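Local coordinates for PfkB family carbohydrate kinase (Listeria grayi DSM 20601, PDB 4GM6), which probably acts as a carbohydrate kinase of the PfkB family, transferring a phosphoryl group to a sugar or sugar-derived substrate, at residues N82-M87 and D107-Y112. Sequence-based numbering, arbitrary orientation.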
loop_
_atom_site.group_PDB
_atom_site.type_symbol
_atom_site.label_atom_id
_atom_site.label_comp_id
_atom_site.label_asym_id
_atom_site.label_seq_id
_atom_site.Cartn_x
_atom_site.Cartn_y
_atom_site.Cartn_z
ATOM N N ASN C 82 -15.517 -23.631 -5.505
ATOM C CA ASN C 82 -14.184 -23.393 -4.972
ATOM C C ASN C 82 -14.122 -22.018 -4.309
ATOM O O ASN C 82 -15.071 -21.241 -4.418
ATOM C CB ASN C 82 -13.102 -23.593 -6.054
ATOM C CG ASN C 82 -13.079 -22.486 -7.101
ATOM O OD1 ASN C 82 -13.492 -21.353 -6.855
ATOM N ND2 ASN C 82 -12.566 -22.813 -8.280
ATOM N N PRO C 83 -13.018 -21.718 -3.601
ATOM C CA PRO C 83 -12.877 -20.448 -2.883
ATOM C C PRO C 83 -13.103 -19.192 -3.738
ATOM O O PRO C 83 -13.552 -18.165 -3.231
ATOM C CB PRO C 83 -11.434 -20.490 -2.368
ATOM C CG PRO C 83 -11.142 -21.947 -2.209
ATOM C CD PRO C 83 -11.935 -22.668 -3.276
ATOM N N ILE C 84 -12.811 -19.257 -5.026
ATOM C CA ILE C 84 -13.005 -18.079 -5.856
ATOM C C ILE C 84 -14.499 -17.927 -6.146
ATOM O O ILE C 84 -15.076 -16.845 -5.993
ATOM C CB ILE C 84 -12.171 -18.181 -7.138
ATOM C CG1 ILE C 84 -10.742 -18.600 -6.768
ATOM C CG2 ILE C 84 -12.214 -16.872 -7.908
ATOM C CD1 ILE C 84 -9.971 -17.545 -5.994
ATOM N N GLY C 85 -15.138 -19.024 -6.532
ATOM C CA GLY C 85 -16.596 -19.033 -6.646
ATOM C C GLY C 85 -17.253 -18.553 -5.355
ATOM O O GLY C 85 -18.265 -17.856 -5.383
ATOM N N LYS C 86 -16.674 -18.922 -4.218
ATOM C CA LYS C 86 -17.217 -18.526 -2.928
ATOM C C LYS C 86 -17.198 -17.012 -2.738
ATOM O O LYS C 86 -18.090 -16.453 -2.112
ATOM C CB LYS C 86 -16.446 -19.217 -1.803
ATOM C CG LYS C 86 -17.159 -19.275 -0.456
ATOM C CD LYS C 86 -16.501 -20.306 0.457
ATOM C CE LYS C 86 -16.755 -20.033 1.936
ATOM N NZ LYS C 86 -15.819 -19.009 2.493
ATOM N N MET C 87 -16.182 -16.346 -3.278
ATOM C CA MET C 87 -16.044 -14.911 -3.115
ATOM C C MET C 87 -17.229 -14.247 -3.787
ATOM O O MET C 87 -17.764 -13.244 -3.311
ATOM C CB MET C 87 -14.711 -14.421 -3.724
ATOM C CG MET C 87 -13.474 -14.895 -2.946
ATOM S SD MET C 87 -11.882 -14.556 -3.751
ATOM C CE MET C 87 -11.979 -12.799 -3.972
ATOM N N ASP C 107 -15.712 -25.486 -13.259
ATOM C CA ASP C 107 -14.294 -25.455 -12.876
ATOM C C ASP C 107 -13.709 -24.097 -12.552
ATOM O O ASP C 107 -12.599 -24.015 -12.003
ATOM C CB ASP C 107 -13.443 -26.015 -14.015
ATOM C CG ASP C 107 -13.636 -27.499 -14.216
ATOM O OD1 ASP C 107 -13.742 -28.241 -13.211
ATOM O OD2 ASP C 107 -13.671 -27.920 -15.392
ATOM N N ARG C 108 -14.386 -23.027 -12.948
ATOM C CA ARG C 108 -13.763 -21.715 -12.787
ATOM C C ARG C 108 -14.745 -20.564 -12.789
ATOM O O ARG C 108 -15.792 -20.627 -13.437
ATOM C CB ARG C 108 -12.688 -21.492 -13.867
ATOM C CG ARG C 108 -13.225 -21.098 -15.238
ATOM C CD ARG C 108 -12.117 -20.983 -16.278
ATOM N NE ARG C 108 -11.256 -19.842 -15.982
ATOM C CZ ARG C 108 -11.513 -18.599 -16.357
ATOM N NH1 ARG C 108 -12.603 -18.335 -17.075
ATOM N NH2 ARG C 108 -10.673 -17.617 -16.024
ATOM N N LEU C 109 -14.391 -19.505 -12.069
ATOM C CA LEU C 109 -15.129 -18.259 -12.144
ATOM C C LEU C 109 -14.525 -17.409 -13.257
ATOM O O LEU C 109 -13.311 -17.292 -13.347
ATOM C CB LEU C 109 -15.041 -17.505 -10.817
ATOM C CG LEU C 109 -15.962 -16.284 -10.717
ATOM C CD1 LEU C 109 -17.381 -16.736 -10.410
ATOM C CD2 LEU C 109 -15.465 -15.303 -9.660
ATOM N N GLY C 110 -15.371 -16.826 -14.101
ATOM C CA GLY C 110 -14.914 -15.930 -15.154
ATOM C C GLY C 110 -14.277 -14.679 -14.573
ATOM O O GLY C 110 -14.663 -14.211 -13.500
ATOM N N THR C 111 -13.294 -14.131 -15.276
ATOM C CA THR C 111 -12.618 -12.946 -14.794
ATOM C C THR C 111 -12.442 -11.991 -15.946
ATOM O O THR C 111 -12.693 -12.348 -17.090
ATOM C CB THR C 111 -11.213 -13.268 -14.202
ATOM O OG1 THR C 111 -10.358 -13.810 -15.225
ATOM C CG2 THR C 111 -11.320 -14.283 -13.066
ATOM N N TYR C 112 -12.036 -10.761 -15.635
ATOM C CA TYR C 112 -11.512 -9.876 -16.646
ATOM C C TYR C 112 -10.556 -8.897 -15.999
ATOM O O TYR C 112 -10.631 -8.646 -14.804
ATOM C CB TYR C 112 -12.614 -9.174 -17.467
ATOM C CG TYR C 112 -13.410 -8.091 -16.770
ATOM C CD1 TYR C 112 -13.099 -6.750 -16.950
ATOM C CD2 TYR C 112 -14.495 -8.409 -15.967
ATOM C CE1 TYR C 112 -13.841 -5.756 -16.339
ATOM C CE2 TYR C 112 -15.243 -7.426 -15.348
ATOM C CZ TYR C 112 -14.918 -6.106 -15.544
ATOM O OH TYR C 112 -15.670 -5.130 -14.927
HETATM O O HOH W 1 -11.664 -25.332 -9.092
#
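Leu109 meets the first turn of helix 83-94 through its branched end, an apolar contact between the helix that follows strand 73-79 of the large sheet and the chain about to enter the four-stranded sheet, the lid of PfkB kinases. Its CD2 lies 4.0 Å from Ile84 CG2, and the two side chains meet at a slant. The same methyl rests 4.0 Å from the carbonyl oxygen Ile84 O, while Leu109 CD1 approaches Gly85 CA at 4.5 Å. Ile84 CG1 lies beside the backbone N (chi1 -48°), which leaves CG2 anti to that N and turned to Leu109, whereas the CD1 end leads away from residues 107-112. Beyond this pair, Leu109 also packs on Met35 of strand 34-38, and Ile84 on Tyr113 of the second subunit.

The polar interactions centre on Asn82, the N-cap of the helix. Its OD1 accepts a nearly straight bond from Gly85 N (2.9 Å, 170° at the hydrogen), with the donor almost in line with the side-chain C=O; a weaker, more bent one comes from Ile84 N. A chi1 of 72° turns the amide back toward the first N-H groups of the helix, so that OD1 faces them. The other end of that amide serves the contact: ND2 donates to a water at 2.8 Å, and this water donates a weak bond to Asp107 O. The direct separation of Asn82 ND2 and Asp107 O, 3.9 Å, leaves the water as the link.

One carboxamide thus divides its labour, oxygen closing the helix start and nitrogen reaching across through a single water. The capping bond from Gly85 N helps hold the amide's rotation, and so also the direction in which ND2 points. Weak water bridging beside modest methyl packing implies a light join, made by a few methyl contacts and one weakly held water.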